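Local coordinates for protein extracellular sialidase/neuraminidase, putative (Aspergillus fumigatus, PDB 2XZI) that hydrolyses terminal alpha-linked KDN, the deaminated sialic acid, acting as a secreted KDNase of the sialidase family, at residues 143-154 with 170-181. Residues are numbered along the deposited sequence; the frame is centred on the assembly and turned at random.
Sequences IDSTWEGRRHLY and DLTKELTPDGWA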
# COMPACT_ATOMS: atom_id res chain seq x y z
N ILE A 143 -20.20 0.19 11.42
CA ILE A 143 -19.79 -1.15 11.04
C ILE A 143 -19.99 -2.08 12.24
O ILE A 143 -19.60 -1.76 13.37
CB ILE A 143 -18.31 -1.13 10.57
CG1 ILE A 143 -18.19 -0.46 9.18
CG2 ILE A 143 -17.72 -2.53 10.54
CD1 ILE A 143 -18.59 -1.31 8.03
N ASP A 144 -20.64 -3.21 12.00
CA ASP A 144 -20.98 -4.14 13.08
C ASP A 144 -20.69 -5.57 12.66
O ASP A 144 -20.09 -5.80 11.61
CB ASP A 144 -22.44 -3.93 13.54
CG ASP A 144 -23.46 -4.23 12.45
OD1 ASP A 144 -23.22 -5.08 11.56
OD2 ASP A 144 -24.55 -3.60 12.49
N SER A 145 -21.10 -6.56 13.46
CA SER A 145 -20.70 -7.93 13.19
C SER A 145 -21.70 -8.69 12.31
O SER A 145 -21.53 -9.89 12.09
CB SER A 145 -20.47 -8.66 14.51
OG SER A 145 -21.71 -8.92 15.15
N THR A 146 -22.71 -8.01 11.78
CA THR A 146 -23.68 -8.67 10.91
C THR A 146 -23.06 -8.84 9.53
O THR A 146 -22.09 -8.17 9.18
CB THR A 146 -24.97 -7.84 10.75
OG1 THR A 146 -24.69 -6.65 10.01
CG2 THR A 146 -25.59 -7.50 12.11
N TRP A 147 -23.63 -9.75 8.73
CA TRP A 147 -23.14 -10.00 7.38
C TRP A 147 -23.20 -8.74 6.52
O TRP A 147 -22.25 -8.42 5.80
CB TRP A 147 -23.93 -11.13 6.74
CG TRP A 147 -23.44 -11.54 5.38
CD1 TRP A 147 -24.12 -11.43 4.19
CD2 TRP A 147 -22.17 -12.12 5.06
NE1 TRP A 147 -23.36 -11.91 3.17
CE2 TRP A 147 -22.16 -12.35 3.67
CE3 TRP A 147 -21.05 -12.48 5.82
CZ2 TRP A 147 -21.06 -12.92 3.02
CZ3 TRP A 147 -19.96 -13.05 5.17
CH2 TRP A 147 -19.97 -13.26 3.78
N GLU A 148 -24.28 -7.99 6.64
CA GLU A 148 -24.47 -6.77 5.86
C GLU A 148 -23.62 -5.59 6.35
O GLU A 148 -23.19 -4.75 5.55
CB GLU A 148 -25.96 -6.37 5.87
CG GLU A 148 -26.91 -7.45 5.35
CD GLU A 148 -27.20 -8.57 6.37
OE1 GLU A 148 -26.95 -8.41 7.59
OE2 GLU A 148 -27.70 -9.64 5.92
N GLY A 149 -23.34 -5.56 7.66
CA GLY A 149 -22.68 -4.41 8.27
C GLY A 149 -21.20 -4.56 8.60
O GLY A 149 -20.59 -3.63 9.11
N ARG A 150 -20.61 -5.73 8.32
CA ARG A 150 -19.21 -5.99 8.68
C ARG A 150 -18.31 -5.68 7.50
O ARG A 150 -18.78 -5.54 6.37
CB ARG A 150 -18.97 -7.43 9.12
CG ARG A 150 -19.15 -8.49 8.03
CD ARG A 150 -19.03 -9.92 8.57
NE ARG A 150 -17.70 -10.19 9.11
CZ ARG A 150 -17.19 -11.40 9.37
NH1 ARG A 150 -17.88 -12.50 9.13
NH2 ARG A 150 -15.96 -11.50 9.84
N ARG A 151 -17.02 -5.55 7.79
CA ARG A 151 -16.03 -5.45 6.73
C ARG A 151 -15.76 -6.84 6.15
O ARG A 151 -15.50 -7.81 6.89
CB ARG A 151 -14.76 -4.79 7.26
CG ARG A 151 -14.96 -3.32 7.56
CD ARG A 151 -14.57 -2.45 6.37
NE ARG A 151 -13.11 -2.36 6.29
CZ ARG A 151 -12.45 -1.65 5.38
NH1 ARG A 151 -13.10 -1.01 4.42
NH2 ARG A 151 -11.13 -1.62 5.45
N HIS A 152 -15.84 -6.94 4.82
CA HIS A 152 -15.57 -8.19 4.09
C HIS A 152 -14.18 -8.18 3.51
O HIS A 152 -13.58 -7.12 3.38
CB HIS A 152 -16.59 -8.38 2.96
CG HIS A 152 -17.98 -8.67 3.44
ND1 HIS A 152 -18.70 -9.77 3.00
CD2 HIS A 152 -18.78 -8.02 4.32
CE1 HIS A 152 -19.87 -9.78 3.60
NE2 HIS A 152 -19.95 -8.73 4.40
N LEU A 153 -13.68 -9.37 3.19
CA LEU A 153 -12.40 -9.57 2.56
C LEU A 153 -12.65 -10.26 1.24
O LEU A 153 -13.24 -11.35 1.19
CB LEU A 153 -11.49 -10.44 3.44
CG LEU A 153 -10.12 -10.76 2.84
CD1 LEU A 153 -9.23 -9.54 2.99
CD2 LEU A 153 -9.49 -11.92 3.53
N TYR A 154 -12.23 -9.60 0.16
CA TYR A 154 -12.40 -10.08 -1.19
C TYR A 154 -11.07 -10.38 -1.86
O TYR A 154 -10.04 -9.80 -1.51
CB TYR A 154 -13.13 -9.01 -1.99
CG TYR A 154 -14.64 -9.08 -1.88
CD1 TYR A 154 -15.34 -8.41 -0.87
CD2 TYR A 154 -15.37 -9.80 -2.82
CE1 TYR A 154 -16.73 -8.45 -0.81
CE2 TYR A 154 -16.78 -9.84 -2.75
CZ TYR A 154 -17.44 -9.19 -1.75
OH TYR A 154 -18.82 -9.24 -1.71
N ASP A 170 -15.74 -13.34 -2.44
CA ASP A 170 -15.83 -13.01 -1.01
C ASP A 170 -15.25 -14.16 -0.17
O ASP A 170 -15.77 -15.27 -0.17
CB ASP A 170 -17.29 -12.68 -0.64
CG ASP A 170 -17.44 -12.12 0.75
OD1 ASP A 170 -16.56 -12.35 1.58
OD2 ASP A 170 -18.45 -11.44 1.01
N LEU A 171 -14.13 -13.88 0.50
CA LEU A 171 -13.42 -14.88 1.29
C LEU A 171 -13.56 -14.64 2.78
O LEU A 171 -12.85 -15.27 3.57
CB LEU A 171 -11.95 -14.99 0.88
CG LEU A 171 -11.68 -15.51 -0.54
CD1 LEU A 171 -10.19 -15.78 -0.76
CD2 LEU A 171 -12.47 -16.78 -0.83
N THR A 172 -14.50 -13.78 3.17
CA THR A 172 -14.70 -13.38 4.57
C THR A 172 -14.88 -14.56 5.50
O THR A 172 -14.23 -14.64 6.54
CB THR A 172 -15.91 -12.44 4.70
OG1 THR A 172 -15.72 -11.32 3.84
CG2 THR A 172 -16.06 -11.90 6.12
N LYS A 173 -15.75 -15.50 5.12
CA LYS A 173 -16.05 -16.62 6.00
C LYS A 173 -14.86 -17.56 6.18
O LYS A 173 -14.76 -18.24 7.19
CB LYS A 173 -17.27 -17.40 5.50
CG LYS A 173 -18.54 -16.62 5.52
CD LYS A 173 -19.03 -16.36 6.94
CE LYS A 173 -19.32 -17.66 7.68
NZ LYS A 173 -20.28 -17.43 8.79
N GLU A 174 -13.96 -17.55 5.20
CA GLU A 174 -12.80 -18.42 5.20
C GLU A 174 -11.59 -17.78 5.90
O GLU A 174 -10.81 -18.47 6.58
CB GLU A 174 -12.45 -18.79 3.75
CG GLU A 174 -13.45 -19.73 3.04
CD GLU A 174 -14.79 -19.09 2.65
OE1 GLU A 174 -14.86 -17.86 2.40
OE2 GLU A 174 -15.79 -19.84 2.58
N LEU A 175 -11.42 -16.47 5.73
CA LEU A 175 -10.17 -15.81 6.09
C LEU A 175 -10.29 -14.64 7.05
O LEU A 175 -9.28 -14.01 7.40
CB LEU A 175 -9.42 -15.34 4.82
CG LEU A 175 -9.03 -16.44 3.82
CD1 LEU A 175 -8.45 -15.86 2.56
CD2 LEU A 175 -8.07 -17.45 4.43
N THR A 176 -11.52 -14.35 7.49
CA THR A 176 -11.73 -13.38 8.56
C THR A 176 -12.33 -14.11 9.75
O THR A 176 -13.27 -14.89 9.59
CB THR A 176 -12.64 -12.22 8.12
OG1 THR A 176 -12.15 -11.70 6.88
CG2 THR A 176 -12.65 -11.09 9.17
N PRO A 177 -11.79 -13.88 10.97
CA PRO A 177 -12.41 -14.60 12.09
C PRO A 177 -13.88 -14.23 12.28
O PRO A 177 -14.31 -13.09 12.00
CB PRO A 177 -11.60 -14.12 13.29
CG PRO A 177 -10.24 -13.74 12.70
CD PRO A 177 -10.56 -13.16 11.37
N ASP A 178 -14.65 -15.21 12.76
CA ASP A 178 -16.07 -15.01 13.01
C ASP A 178 -16.31 -13.98 14.13
O ASP A 178 -15.51 -13.85 15.06
CB ASP A 178 -16.75 -16.34 13.37
CG ASP A 178 -16.84 -17.31 12.21
OD1 ASP A 178 -16.77 -16.90 11.03
OD2 ASP A 178 -17.03 -18.52 12.47
N GLY A 179 -17.40 -13.24 14.01
CA GLY A 179 -17.74 -12.23 15.00
C GLY A 179 -17.06 -10.89 14.80
O GLY A 179 -17.29 -9.96 15.56
N TRP A 180 -16.19 -10.79 13.80
CA TRP A 180 -15.52 -9.52 13.53
C TRP A 180 -16.46 -8.50 12.88
O TRP A 180 -17.39 -8.86 12.16
CB TRP A 180 -14.27 -9.74 12.66
CG TRP A 180 -13.04 -10.19 13.44
CD1 TRP A 180 -13.00 -10.94 14.60
CD2 TRP A 180 -11.68 -9.92 13.11
NE1 TRP A 180 -11.70 -11.14 15.00
CE2 TRP A 180 -10.87 -10.51 14.10
CE3 TRP A 180 -11.06 -9.20 12.07
CZ2 TRP A 180 -9.47 -10.43 14.07
CZ3 TRP A 180 -9.68 -9.13 12.04
CH2 TRP A 180 -8.90 -9.74 13.03
N ALA A 181 -16.19 -7.23 13.16
CA ALA A 181 -16.91 -6.12 12.56
C ALA A 181 -15.93 -5.39 11.65
O ALA A 181 -15.83 -5.72 10.47
CB ALA A 181 -17.48 -5.20 13.64
O HOH W 1 -19.09 -11.07 12.15
O HOH W 2 -15.39 -8.44 9.53
O HOH W 3 -16.07 -14.76 9.34
O HOH W 4 -13.19 -9.26 6.32
O HOH W 5 -20.60 -11.96 -0.56
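H152 and D170 meet through a short hydrogen bond, ND1 to OD2 at 2.6 Å, with the carboxylate oxygen near the imidazole plane and used on its syn side; the two planes stand 62° apart. Histidine suits this place because it can donate from both edges: NE2 gives in plane to W147 O at 2.7 Å, so the ring cannot easily flip. The W147 indole takes H152 CE1 over one face and meets K173 CG. The antiparallel Y154-D170 pairing sets D170 CB over a face of the Y154 ring, a CH-pi contact, while chi1 of -171° sends the carboxylate to H152 and T172. D170 OD1 accepts T172 N, making an Asx turn, and also the T172 hydroxyl on its syn side. L171 N to L153 O extends the strand pairing, and T172 OG1 takes L153 N (2.9 Å) in place of a backbone carbonyl. Threonine's other branch, CG2, sits over the R150 guanidinium, 3.5 Å from CZ. Arginine offers that methyl a flat face, and its edge N-H groups reach waters 2 and 3 and, weakly, P177 O. R151 N bonds A181 O at 2.9 Å, while its side chain turns away to D183. Donation from both ring nitrogens suggests a protonated H152 paired with a charged D170, probably an ionic link between neighbouring strands at the propeller blade's edge that also ties in the loop at W147.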